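Local coordinates for protein type III Pentaketide Synthase (Neurospora crassa, PDB 3EUO) that probably acts as an acyltransferase of the chalcone synthase family, a type III polyketide synthase that builds pentaketide products, at residues 98-112 / 166-180. Numbering follows the deposited sequence.
Sequences LVPAQITHMVSTTCT and PARILVLALEVSTTM
His105 to Thr109 pair with Ile169 to Ala173 as neighbouring parallel strands, a worked example of how the thiolase-like fold of chalcone synthases sets parallel strands side by side in its central sheet. Strand 134-138 continues the sheet beyond 105-109, and antiparallel strand 204-211 beyond 168-175. The short segments run at 16° to each other, in the unbroken register Met106 to Leu170, Val107 to Val171, Ser108 to Leu172. Backbone bonds zigzag between them: Val107 N gives to Leu170 O and Val107 O takes from Leu172 N, and Thr109 uses its N and O likewise with Leu172 and Leu174.

Apolar contacts line both faces. On the side of His105, Val107 and Thr109, Ile169 CD1 lies over one face of the imidazole, 3.9 Å from the His105 ring centroid, a CH-pi contact offset toward the rim, while Ala173 CB meets Thr109 CG2 at 3.7 Å. On the other side Leu170 and Met106 lie abreast, pointing the same way; Leu170 touches helices 70-96 and 119-127, Met106 touches Leu129.

Polar side chains secure both ends. Thr104 OG1, placed between its own backbone N and carbonyl carbon (chi1 60°), accepts a hydrogen bond from Arg168 N at 3.0 Å and is hydrogen-bonded to His105 ND1, at the ring edge and in its plane. The Arg168 guanidinium bonds Ala167 O through NH1 and Ile214 O through NH2. At the last residue of strand 168-175, a bend at chi2 (-73°) brings the Glu175 carboxylate to residues 110-112. Its OE2 is held by Ser332 and by a water that also bonds Thr109 OG1. Its OE1 accepts hydrogen bonds from Cys111 N on the syn lone pair at 2.9 Å and, nearly in line with the C-O bond, from Thr112 OG1 at 2.8 Å; that same hydroxyl oxygen accepts one from Val176 N at 3.0 Å.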
loop_
_atom_site.group_PDB
_atom_site.type_symbol
_atom_site.label_atom_id
_atom_site.label_comp_id
_atom_site.label_asym_id
_atom_site.label_seq_id
_atom_site.Cartn_x
_atom_site.Cartn_y
_atom_site.Cartn_z
ATOM N N LEU A 98 3.019 25.762 -2.942
ATOM C CA LEU A 98 2.568 24.943 -4.057
ATOM C C LEU A 98 1.050 24.931 -4.161
ATOM O O LEU A 98 0.345 24.791 -3.162
ATOM C CB LEU A 98 3.094 23.505 -3.927
ATOM C CG LEU A 98 4.608 23.304 -4.077
ATOM C CD1 LEU A 98 4.991 21.881 -3.746
ATOM C CD2 LEU A 98 5.104 23.676 -5.475
ATOM N N VAL A 99 0.555 25.074 -5.385
ATOM C CA VAL A 99 -0.871 24.959 -5.655
ATOM C C VAL A 99 -1.166 23.514 -6.104
ATOM O O VAL A 99 -0.244 22.802 -6.517
ATOM C CB VAL A 99 -1.327 26.004 -6.699
ATOM C CG1 VAL A 99 -1.139 27.419 -6.140
ATOM C CG2 VAL A 99 -0.569 25.838 -8.001
ATOM N N PRO A 100 -2.435 23.070 -6.009
ATOM C CA PRO A 100 -2.765 21.669 -6.295
ATOM C C PRO A 100 -2.204 21.101 -7.605
ATOM O O PRO A 100 -1.690 19.983 -7.600
ATOM C CB PRO A 100 -4.295 21.673 -6.314
ATOM C CG PRO A 100 -4.659 22.737 -5.372
ATOM C CD PRO A 100 -3.635 23.824 -5.597
ATOM N N ALA A 101 -2.276 21.859 -8.699
ATOM C CA ALA A 101 -1.859 21.354 -10.013
ATOM C C ALA A 101 -0.365 21.031 -10.090
ATOM O O ALA A 101 0.087 20.333 -11.009
ATOM C CB ALA A 101 -2.269 22.338 -11.130
ATOM N N GLN A 102 0.399 21.525 -9.118
ATOM C CA GLN A 102 1.844 21.318 -9.099
ATOM C C GLN A 102 2.271 19.989 -8.481
ATOM O O GLN A 102 3.412 19.570 -8.645
ATOM C CB GLN A 102 2.536 22.460 -8.362
ATOM C CG GLN A 102 2.555 23.780 -9.114
ATOM C CD GLN A 102 3.211 24.868 -8.282
ATOM O OE1 GLN A 102 2.597 25.425 -7.369
ATOM N NE2 GLN A 102 4.477 25.149 -8.568
ATOM N N ILE A 103 1.357 19.335 -7.772
ATOM C CA ILE A 103 1.682 18.073 -7.097
ATOM C C ILE A 103 1.665 16.941 -8.126
ATOM O O ILE A 103 0.655 16.720 -8.802
ATOM C CB ILE A 103 0.717 17.782 -5.910
ATOM C CG1 ILE A 103 0.716 18.940 -4.901
ATOM C CG2 ILE A 103 1.059 16.456 -5.229
ATOM C CD1 ILE A 103 2.073 19.240 -4.257
ATOM N N THR A 104 2.788 16.233 -8.227
ATOM C CA THR A 104 2.989 15.223 -9.264
ATOM C C THR A 104 2.750 13.790 -8.785
ATOM O O THR A 104 2.359 12.928 -9.574
ATOM C CB THR A 104 4.413 15.295 -9.851
ATOM O OG1 THR A 104 5.366 15.069 -8.802
ATOM C CG2 THR A 104 4.677 16.655 -10.501
ATOM N N HIS A 105 3.028 13.539 -7.506
ATOM C CA HIS A 105 2.841 12.220 -6.909
ATOM C C HIS A 105 2.298 12.422 -5.500
ATOM O O HIS A 105 2.464 13.493 -4.902
ATOM C CB HIS A 105 4.163 11.457 -6.722
ATOM C CG HIS A 105 5.014 11.301 -7.947
ATOM N ND1 HIS A 105 5.624 12.363 -8.581
ATOM C CD2 HIS A 105 5.456 10.187 -8.577
ATOM C CE1 HIS A 105 6.360 11.913 -9.583
ATOM N NE2 HIS A 105 6.284 10.594 -9.595
ATOM N N MET A 106 1.697 11.369 -4.956
ATOM C CA MET A 106 1.278 11.323 -3.562
ATOM C C MET A 106 1.736 9.969 -3.025
ATOM O O MET A 106 1.511 8.946 -3.668
ATOM C CB MET A 106 -0.246 11.468 -3.471
ATOM C CG MET A 106 -0.833 11.548 -2.067
ATOM S SD MET A 106 -2.626 11.880 -2.175
ATOM C CE MET A 106 -2.695 13.644 -2.018
ATOM N N VAL A 107 2.431 9.963 -1.890
ATOM C CA VAL A 107 2.777 8.698 -1.216
ATOM C C VAL A 107 2.178 8.752 0.178
ATOM O O VAL A 107 2.603 9.563 1.000
ATOM C CB VAL A 107 4.305 8.442 -1.122
ATOM C CG1 VAL A 107 4.581 7.094 -0.446
ATOM C CG2 VAL A 107 4.952 8.461 -2.502
ATOM N N SER A 108 1.195 7.893 0.434
ATOM C CA SER A 108 0.432 7.922 1.682
ATOM C C SER A 108 0.596 6.628 2.443
ATOM O O SER A 108 0.877 5.589 1.858
ATOM C CB SER A 108 -1.062 8.154 1.409
ATOM O OG SER A 108 -1.258 9.339 0.654
ATOM N N THR A 109 0.397 6.693 3.752
ATOM C CA THR A 109 0.451 5.484 4.562
ATOM C C THR A 109 -0.604 5.519 5.661
ATOM O O THR A 109 -1.010 6.593 6.117
ATOM C CB THR A 109 1.878 5.249 5.124
ATOM O OG1 THR A 109 1.972 3.945 5.716
ATOM C CG2 THR A 109 2.264 6.309 6.133
ATOM N N THR A 110 -1.070 4.333 6.038
ATOM C CA THR A 110 -1.877 4.126 7.241
ATOM C C THR A 110 -1.894 2.639 7.559
ATOM O O THR A 110 -1.794 1.819 6.654
ATOM C CB THR A 110 -3.334 4.646 7.097
ATOM O OG1 THR A 110 -3.992 4.578 8.373
ATOM C CG2 THR A 110 -4.134 3.834 6.061
ATOM N N CYS A 111 -1.999 2.288 8.835
ATOM C CA CYS A 111 -2.257 0.887 9.181
ATOM C C CYS A 111 -3.582 0.743 9.925
ATOM O O CYS A 111 -3.896 -0.338 10.422
ATOM C CB CYS A 111 -1.102 0.301 9.994
ATOM S SG CYS A 111 -0.889 1.095 11.587
ATOM N N THR A 112 -4.360 1.825 9.980
ATOM C CA THR A 112 -5.587 1.842 10.791
ATOM C C THR A 112 -6.869 1.991 9.950
ATOM O O THR A 112 -7.950 2.343 10.462
ATOM C CB THR A 112 -5.505 2.902 11.896
ATOM O OG1 THR A 112 -5.066 4.151 11.341
ATOM C CG2 THR A 112 -4.523 2.457 12.980
ATOM N N PRO A 166 10.014 17.980 -13.280
ATOM C CA PRO A 166 9.761 18.415 -11.909
ATOM C C PRO A 166 8.951 17.370 -11.150
ATOM O O PRO A 166 8.003 16.788 -11.694
ATOM C CB PRO A 166 8.922 19.689 -12.090
ATOM C CG PRO A 166 9.232 20.159 -13.470
ATOM C CD PRO A 166 9.398 18.899 -14.259
ATOM N N ALA A 167 9.356 17.104 -9.915
ATOM C CA ALA A 167 8.567 16.262 -9.030
ATOM C C ALA A 167 8.309 17.019 -7.747
ATOM O O ALA A 167 9.228 17.583 -7.145
ATOM C CB ALA A 167 9.285 14.953 -8.739
ATOM N N ARG A 168 7.044 17.041 -7.348
ATOM C CA ARG A 168 6.623 17.590 -6.070
ATOM C C ARG A 168 5.690 16.562 -5.459
ATOM O O ARG A 168 4.574 16.355 -5.957
ATOM C CB ARG A 168 5.882 18.919 -6.263
ATOM C CG ARG A 168 6.634 19.947 -7.124
ATOM C CD ARG A 168 7.850 20.567 -6.403
ATOM N NE ARG A 168 8.440 21.626 -7.229
ATOM C CZ ARG A 168 9.393 21.441 -8.144
ATOM N NH1 ARG A 168 9.904 20.236 -8.363
ATOM N NH2 ARG A 168 9.830 22.475 -8.852
ATOM N N ILE A 169 6.141 15.911 -4.390
ATOM C CA ILE A 169 5.405 14.770 -3.859
ATOM C C ILE A 169 4.795 15.050 -2.491
ATOM O O ILE A 169 5.503 15.403 -1.549
ATOM C CB ILE A 169 6.282 13.495 -3.809
ATOM C CG1 ILE A 169 6.896 13.232 -5.198
ATOM C CG2 ILE A 169 5.462 12.299 -3.278
ATOM C CD1 ILE A 169 7.514 11.852 -5.391
ATOM N N LEU A 170 3.475 14.893 -2.394
ATOM C CA LEU A 170 2.801 14.956 -1.109
ATOM C C LEU A 170 3.024 13.629 -0.400
ATOM O O LEU A 170 2.533 12.591 -0.858
ATOM C CB LEU A 170 1.296 15.230 -1.276
ATOM C CG LEU A 170 0.445 15.239 0.007
ATOM C CD1 LEU A 170 0.989 16.212 1.060
ATOM C CD2 LEU A 170 -0.999 15.565 -0.295
ATOM N N VAL A 171 3.754 13.674 0.712
ATOM C CA VAL A 171 4.014 12.486 1.536
ATOM C C VAL A 171 3.164 12.574 2.798
ATOM O O VAL A 171 3.326 13.498 3.593
ATOM C CB VAL A 171 5.497 12.356 1.931
ATOM C CG1 VAL A 171 5.790 10.931 2.430
ATOM C CG2 VAL A 171 6.414 12.705 0.755
ATOM N N LEU A 172 2.276 11.603 2.993
ATOM C CA LEU A 172 1.212 11.749 3.986
ATOM C C LEU A 172 1.050 10.520 4.879
ATOM O O LEU A 172 1.038 9.397 4.390
ATOM C CB LEU A 172 -0.121 12.062 3.277
ATOM C CG LEU A 172 -1.418 12.137 4.108
ATOM C CD1 LEU A 172 -1.418 13.353 5.028
ATOM C CD2 LEU A 172 -2.655 12.139 3.197
ATOM N N ALA A 173 0.914 10.753 6.182
ATOM C CA ALA A 173 0.578 9.682 7.128
ATOM C C ALA A 173 -0.645 10.067 7.937
ATOM O O ALA A 173 -0.743 11.192 8.440
ATOM C CB ALA A 173 1.746 9.392 8.045
ATOM N N LEU A 174 -1.590 9.141 8.041
ATOM C CA LEU A 174 -2.764 9.342 8.878
ATOM C C LEU A 174 -3.023 8.075 9.676
ATOM O O LEU A 174 -3.098 6.980 9.110
ATOM C CB LEU A 174 -3.977 9.708 8.013
ATOM C CG LEU A 174 -5.382 9.639 8.628
ATOM C CD1 LEU A 174 -5.572 10.647 9.769
ATOM C CD2 LEU A 174 -6.433 9.855 7.547
ATOM N N GLU A 175 -3.171 8.226 10.990
ATOM C CA GLU A 175 -3.489 7.089 11.848
ATOM C C GLU A 175 -4.576 7.478 12.831
ATOM O O GLU A 175 -4.519 8.551 13.429
ATOM C CB GLU A 175 -2.255 6.573 12.606
ATOM C CG GLU A 175 -1.054 6.203 11.721
ATOM C CD GLU A 175 -1.225 4.913 10.921
ATOM O OE1 GLU A 175 -2.306 4.277 10.953
ATOM O OE2 GLU A 175 -0.249 4.531 10.239
ATOM N N VAL A 176 -5.586 6.625 12.933
ATOM C CA VAL A 176 -6.620 6.746 13.963
ATOM C C VAL A 176 -6.624 5.424 14.727
ATOM O O VAL A 176 -7.221 4.435 14.286
ATOM C CB VAL A 176 -8.020 7.037 13.371
ATOM C CG1 VAL A 176 -9.066 7.151 14.490
ATOM C CG2 VAL A 176 -8.000 8.321 12.528
ATOM N N SER A 177 -5.932 5.407 15.859
ATOM C CA SER A 177 -5.764 4.192 16.645
ATOM C C SER A 177 -6.667 4.145 17.877
ATOM O O SER A 177 -6.986 3.061 18.371
ATOM C CB SER A 177 -4.312 4.076 17.101
ATOM O OG SER A 177 -3.981 5.166 17.942
ATOM N N THR A 178 -7.062 5.310 18.386
ATOM C CA THR A 178 -7.753 5.367 19.689
ATOM C C THR A 178 -9.129 4.725 19.674
ATOM O O THR A 178 -9.627 4.293 20.718
ATOM C CB THR A 178 -7.884 6.804 20.249
ATOM O OG1 THR A 178 -8.668 7.596 19.353
ATOM C CG2 THR A 178 -6.513 7.433 20.468
ATOM N N THR A 179 -9.726 4.646 18.487
ATOM C CA THR A 179 -11.053 4.058 18.315
ATOM C C THR A 179 -11.037 2.541 18.507
ATOM O O THR A 179 -12.092 1.910 18.584
ATOM C CB THR A 179 -11.634 4.399 16.930
ATOM O OG1 THR A 179 -10.669 4.081 15.911
ATOM C CG2 THR A 179 -11.979 5.892 16.849
ATOM N N MET A 180 -9.841 1.963 18.576
ATOM C CA MET A 180 -9.687 0.522 18.756
ATOM C C MET A 180 -9.531 0.145 20.228
ATOM O O MET A 180 -9.267 -1.016 20.558
ATOM C CB MET A 180 -8.539 -0.019 17.876
ATOM C CG MET A 180 -8.930 -0.110 16.372
ATOM S SD MET A 180 -7.582 -0.573 15.253
ATOM C CE MET A 180 -7.870 0.604 13.942
HETATM O O HOH W 1 1.259 2.978 8.449
HETATM O O HOH W 2 -9.222 3.622 12.431
#